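Local structure of Alpha/beta hydrolase (Paenibacillus sp. VTT E-133280, 6TJ2) at residues H92-K104 / F118-V130. The protein probably hydrolyses ester bonds as an extracellular alpha/beta-hydrolase, with methyl salicylate a likely substrate, and resembles tobacco salicylic acid binding protein 2. Sequence-based numbering, arbitrary orientation.
Sequences HEQITKSVVDYIK and FGGSVIQTVSQQV
V126 is the knob at the centre, set into a hole on helix 92-104 formed by T96, V99, V100 and I103. Its two methyls divide the work: V126 CG2 packs on V99 CG1 at 3.8 Å, while V126 CG1 meets the end of I103, CD1, also at 3.8 Å. Toward the N-terminal ends, I95 and V122 meet at about a right angle through their CG2 methyls; toward the other end, V130 CG1 rests against V100 CG1. I95 CD1 also reaches F118 CZ.

Outward from this core, T96 OG1 and T125 OG1 lie 2.7 Å apart; T96 OG1 donates to H92 O from above the carbonyl plane. H92 swings its ring over to the second helix, CG lying opposite the backbone N (chi1 -152°), and H92 NE2 donates to S121 OG at 2.9 Å, nearly straight (169°) and in the ring plane. S121 OG in turn donates a hydrogen bond to F118 O, in the carbonyl plane, so this run of hydrogen bonds ends on the backbone carbonyl of F118. T125 OG1 touches the same imidazole edge at H92 CE1, 3.3 Å away, and the F118 ring approaches H92 CD2 obliquely. With an alanine at H92, S121 OG would probably lose its donor and a gap would open between F118 and T125. At the exposed margin one water links E93 O to Q129 NE2, and another joins K104 NZ to Q129 O.

The axes cross at -61°, 9.2 Å apart. These are neighbouring helices of an alpha/beta-hydrolase fold, and helix 119-129 follows strand 111-117 through what is probably the nucleophile elbow, with S117 the likely nucleophile.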
loop_
_atom_site.group_PDB
_atom_site.type_symbol
_atom_site.label_atom_id
_atom_site.label_comp_id
_atom_site.label_asym_id
_atom_site.label_seq_id
_atom_site.Cartn_x
_atom_site.Cartn_y
_atom_site.Cartn_z
ATOM N N HIS A 92 23.537 23.628 -1.459
ATOM C CA HIS A 92 23.523 22.231 -1.990
ATOM C C HIS A 92 24.848 21.914 -2.665
ATOM O O HIS A 92 25.371 20.778 -2.520
ATOM C CB HIS A 92 22.336 22.031 -2.976
ATOM C CG HIS A 92 21.880 20.603 -3.010
ATOM N ND1 HIS A 92 22.542 19.654 -3.731
ATOM C CD2 HIS A 92 20.828 20.032 -2.415
ATOM C CE1 HIS A 92 21.880 18.523 -3.626
ATOM N NE2 HIS A 92 20.850 18.684 -2.765
ATOM N N GLU A 93 25.455 22.863 -3.357
ATOM C CA GLU A 93 26.755 22.636 -4.010
ATOM C C GLU A 93 27.815 22.330 -2.954
ATOM O O GLU A 93 28.631 21.452 -3.176
ATOM C CB GLU A 93 27.098 23.873 -4.816
ATOM C CG GLU A 93 28.433 23.790 -5.500
ATOM C CD GLU A 93 28.760 25.005 -6.342
ATOM O OE1 GLU A 93 27.822 25.724 -6.757
ATOM O OE2 GLU A 93 29.953 25.140 -6.676
ATOM N N GLN A 94 27.815 23.043 -1.845
ATOM C CA GLN A 94 28.827 22.811 -0.796
ATOM C C GLN A 94 28.604 21.427 -0.174
ATOM O O GLN A 94 29.578 20.716 0.121
ATOM C CB GLN A 94 28.762 23.895 0.280
ATOM C CG GLN A 94 29.335 25.243 -0.174
ATOM C CD GLN A 94 29.011 26.329 0.819
ATOM O OE1 GLN A 94 27.939 26.453 1.366
ATOM N NE2 GLN A 94 30.029 27.156 1.080
ATOM N N ILE A 95 27.350 21.037 0.062
ATOM C CA ILE A 95 27.067 19.668 0.608
ATOM C C ILE A 95 27.574 18.646 -0.394
ATOM O O ILE A 95 28.295 17.675 0.004
ATOM C CB ILE A 95 25.555 19.553 0.864
ATOM C CG1 ILE A 95 25.160 20.393 2.072
ATOM C CG2 ILE A 95 25.183 18.079 1.020
ATOM C CD1 ILE A 95 23.681 20.492 2.318
ATOM N N THR A 96 27.252 18.777 -1.655
ATOM C CA THR A 96 27.608 17.808 -2.691
ATOM C C THR A 96 29.126 17.707 -2.747
ATOM O O THR A 96 29.655 16.609 -2.762
ATOM C CB THR A 96 27.018 18.225 -4.022
ATOM O OG1 THR A 96 25.598 18.254 -3.898
ATOM C CG2 THR A 96 27.464 17.334 -5.143
ATOM N N LYS A 97 29.834 18.848 -2.740
ATOM C CA LYS A 97 31.289 18.837 -2.839
ATOM C C LYS A 97 31.860 18.158 -1.618
ATOM O O LYS A 97 32.832 17.378 -1.772
ATOM C CB LYS A 97 31.850 20.254 -2.974
ATOM C CG LYS A 97 33.375 20.289 -2.951
ATOM C CD LYS A 97 33.952 21.598 -3.421
ATOM C CE LYS A 97 35.387 21.463 -3.904
ATOM N NZ LYS A 97 36.268 21.061 -2.818
ATOM N N SER A 98 31.306 18.359 -0.447
ATOM C CA SER A 98 31.869 17.672 0.754
ATOM C C SER A 98 31.778 16.144 0.631
ATOM O O SER A 98 32.678 15.412 1.055
ATOM C CB SER A 98 31.263 18.194 2.032
ATOM O OG SER A 98 29.889 17.825 2.214
ATOM N N VAL A 99 30.712 15.628 0.045
ATOM C CA VAL A 99 30.564 14.163 -0.120
ATOM C C VAL A 99 31.444 13.675 -1.249
ATOM O O VAL A 99 32.117 12.634 -1.112
ATOM C CB VAL A 99 29.108 13.804 -0.346
ATOM C CG1 VAL A 99 28.978 12.294 -0.600
ATOM C CG2 VAL A 99 28.260 14.247 0.832
ATOM N N VAL A 100 31.522 14.397 -2.348
ATOM C CA VAL A 100 32.425 14.004 -3.468
ATOM C C VAL A 100 33.863 13.994 -2.948
ATOM O O VAL A 100 34.622 13.039 -3.275
ATOM C CB VAL A 100 32.265 14.956 -4.662
ATOM C CG1 VAL A 100 33.369 14.747 -5.682
ATOM C CG2 VAL A 100 30.880 14.798 -5.285
ATOM N N ASP A 101 34.256 14.994 -2.179
ATOM C CA ASP A 101 35.652 15.046 -1.663
ATOM C C ASP A 101 35.899 13.868 -0.730
ATOM O O ASP A 101 37.006 13.326 -0.730
ATOM C CB ASP A 101 35.925 16.374 -0.985
ATOM C CG ASP A 101 36.058 17.581 -1.911
ATOM O OD1 ASP A 101 36.254 17.377 -3.115
ATOM O OD2 ASP A 101 35.975 18.694 -1.331
ATOM N N TYR A 102 34.932 13.480 0.088
ATOM C CA TYR A 102 35.113 12.319 1.005
ATOM C C TYR A 102 35.352 11.072 0.166
ATOM O O TYR A 102 36.299 10.268 0.451
ATOM C CB TYR A 102 33.860 12.211 1.888
ATOM C CG TYR A 102 33.798 11.002 2.763
ATOM C CD1 TYR A 102 34.158 11.075 4.099
ATOM C CD2 TYR A 102 33.270 9.813 2.276
ATOM C CE1 TYR A 102 34.081 9.958 4.914
ATOM C CE2 TYR A 102 33.190 8.699 3.077
ATOM C CZ TYR A 102 33.567 8.777 4.412
ATOM O OH TYR A 102 33.445 7.684 5.258
ATOM N N ILE A 103 34.561 10.858 -0.869
ATOM C CA ILE A 103 34.663 9.682 -1.774
ATOM C C ILE A 103 36.031 9.705 -2.462
ATOM O O ILE A 103 36.712 8.656 -2.483
ATOM C CB ILE A 103 33.511 9.683 -2.792
ATOM C CG1 ILE A 103 32.200 9.332 -2.097
ATOM C CG2 ILE A 103 33.771 8.757 -3.966
ATOM C CD1 ILE A 103 30.954 9.738 -2.830
ATOM N N LYS A 104 36.505 10.852 -2.918
ATOM C CA LYS A 104 37.779 10.908 -3.683
ATOM C C LYS A 104 38.924 10.692 -2.711
ATOM O O LYS A 104 39.884 9.981 -3.049
ATOM C CB LYS A 104 37.914 12.244 -4.399
ATOM C CG LYS A 104 36.982 12.340 -5.571
ATOM C CD LYS A 104 37.068 13.705 -6.167
ATOM C CE LYS A 104 36.342 13.773 -7.477
ATOM N NZ LYS A 104 36.495 15.155 -7.989
ATOM N N PHE A 118 16.197 13.944 2.347
ATOM C CA PHE A 118 16.912 14.992 1.596
ATOM C C PHE A 118 18.159 14.377 0.988
ATOM O O PHE A 118 18.662 14.820 -0.056
ATOM C CB PHE A 118 17.281 16.115 2.557
ATOM C CG PHE A 118 18.331 17.084 2.068
ATOM C CD1 PHE A 118 18.040 18.064 1.133
ATOM C CD2 PHE A 118 19.660 16.969 2.453
ATOM C CE1 PHE A 118 19.020 18.913 0.635
ATOM C CE2 PHE A 118 20.653 17.816 1.949
ATOM C CZ PHE A 118 20.323 18.785 1.040
ATOM N N GLY A 119 18.742 13.365 1.622
ATOM C CA GLY A 119 19.866 12.639 1.079
ATOM C C GLY A 119 19.648 12.061 -0.310
ATOM O O GLY A 119 20.627 11.866 -1.031
ATOM N N GLY A 120 18.383 11.840 -0.716
ATOM C CA GLY A 120 18.156 11.467 -2.121
ATOM C C GLY A 120 18.623 12.517 -3.097
ATOM O O GLY A 120 19.158 12.182 -4.171
ATOM N N SER A 121 18.434 13.780 -2.761
ATOM C CA SER A 121 18.907 14.862 -3.649
ATOM C C SER A 121 20.430 14.916 -3.695
ATOM O O SER A 121 21.014 15.201 -4.778
ATOM C CB SER A 121 18.329 16.199 -3.309
ATOM O OG SER A 121 18.858 16.734 -2.122
ATOM N N VAL A 122 21.077 14.585 -2.603
ATOM C CA VAL A 122 22.541 14.550 -2.492
ATOM C C VAL A 122 23.095 13.369 -3.275
ATOM O O VAL A 122 24.105 13.528 -3.993
ATOM C CB VAL A 122 22.961 14.530 -1.025
ATOM C CG1 VAL A 122 24.489 14.480 -0.940
ATOM C CG2 VAL A 122 22.418 15.752 -0.279
ATOM N N ILE A 123 22.482 12.190 -3.202
ATOM C CA ILE A 123 22.995 11.082 -4.033
ATOM C C ILE A 123 22.829 11.407 -5.514
ATOM O O ILE A 123 23.686 10.999 -6.342
ATOM C CB ILE A 123 22.479 9.692 -3.656
ATOM C CG1 ILE A 123 21.011 9.489 -4.027
ATOM C CG2 ILE A 123 22.760 9.454 -2.177
ATOM C CD1 ILE A 123 20.407 8.224 -3.454
ATOM N N GLN A 124 21.757 12.141 -5.903
ATOM C CA GLN A 124 21.634 12.555 -7.322
ATOM C C GLN A 124 22.816 13.430 -7.721
ATOM O O GLN A 124 23.440 13.180 -8.775
ATOM C CB GLN A 124 20.316 13.279 -7.542
ATOM C CG GLN A 124 19.072 12.395 -7.463
ATOM C CD GLN A 124 17.837 13.258 -7.514
ATOM O OE1 GLN A 124 17.714 14.222 -6.725
ATOM N NE2 GLN A 124 16.928 12.979 -8.452
ATOM N N THR A 125 23.089 14.480 -6.976
ATOM C CA THR A 125 24.102 15.452 -7.380
ATOM C C THR A 125 25.497 14.868 -7.232
ATOM O O THR A 125 26.365 15.129 -8.109
ATOM C CB THR A 125 23.929 16.758 -6.634
ATOM O OG1 THR A 125 23.993 16.519 -5.232
ATOM C CG2 THR A 125 22.658 17.481 -7.006
ATOM N N VAL A 126 25.710 13.983 -6.276
ATOM C CA VAL A 126 26.999 13.288 -6.149
ATOM C C VAL A 126 27.245 12.358 -7.335
ATOM O O VAL A 126 28.347 12.355 -7.920
ATOM C CB VAL A 126 27.109 12.557 -4.812
ATOM C CG1 VAL A 126 28.287 11.590 -4.746
ATOM C CG2 VAL A 126 27.186 13.572 -3.663
ATOM N N SER A 127 26.223 11.597 -7.727
ATOM C CA SER A 127 26.365 10.631 -8.825
ATOM C C SER A 127 26.711 11.345 -10.111
ATOM O O SER A 127 27.383 10.698 -10.944
ATOM C CB SER A 127 25.162 9.771 -8.941
ATOM O OG SER A 127 24.109 10.514 -9.487
ATOM N N GLN A 128 26.340 12.623 -10.281
ATOM C CA GLN A 128 26.695 13.401 -11.516
ATOM C C GLN A 128 28.189 13.590 -11.648
ATOM O O GLN A 128 28.683 13.808 -12.792
ATOM C CB GLN A 128 26.003 14.769 -11.476
ATOM C CG GLN A 128 24.526 14.573 -11.592
ATOM C CD GLN A 128 23.737 15.837 -11.767
ATOM O OE1 GLN A 128 24.025 16.891 -11.173
ATOM N NE2 GLN A 128 22.645 15.682 -12.410
ATOM N N GLN A 129 28.906 13.646 -10.544
ATOM C CA GLN A 129 30.336 13.990 -10.509
ATOM C C GLN A 129 31.213 12.758 -10.445
ATOM O O GLN A 129 32.359 12.863 -10.916
ATOM C CB GLN A 129 30.580 14.890 -9.299
ATOM C CG GLN A 129 29.911 16.236 -9.478
ATOM C CD GLN A 129 30.393 17.220 -8.458
ATOM O OE1 GLN A 129 31.586 17.265 -8.098
ATOM N NE2 GLN A 129 29.443 18.034 -8.020
ATOM N N VAL A 130 30.745 11.624 -9.902
ATOM C CA VAL A 130 31.575 10.396 -9.760
ATOM C C VAL A 130 30.838 9.185 -10.288
ATOM O O VAL A 130 30.842 8.120 -9.676
ATOM C CB VAL A 130 32.054 10.199 -8.312
ATOM C CG1 VAL A 130 33.024 11.300 -7.907
ATOM C CG2 VAL A 130 30.938 10.098 -7.282
HETATM O O HOH W 1 29.301 20.422 -5.882
HETATM O O HOH W 2 34.707 14.249 -10.311
#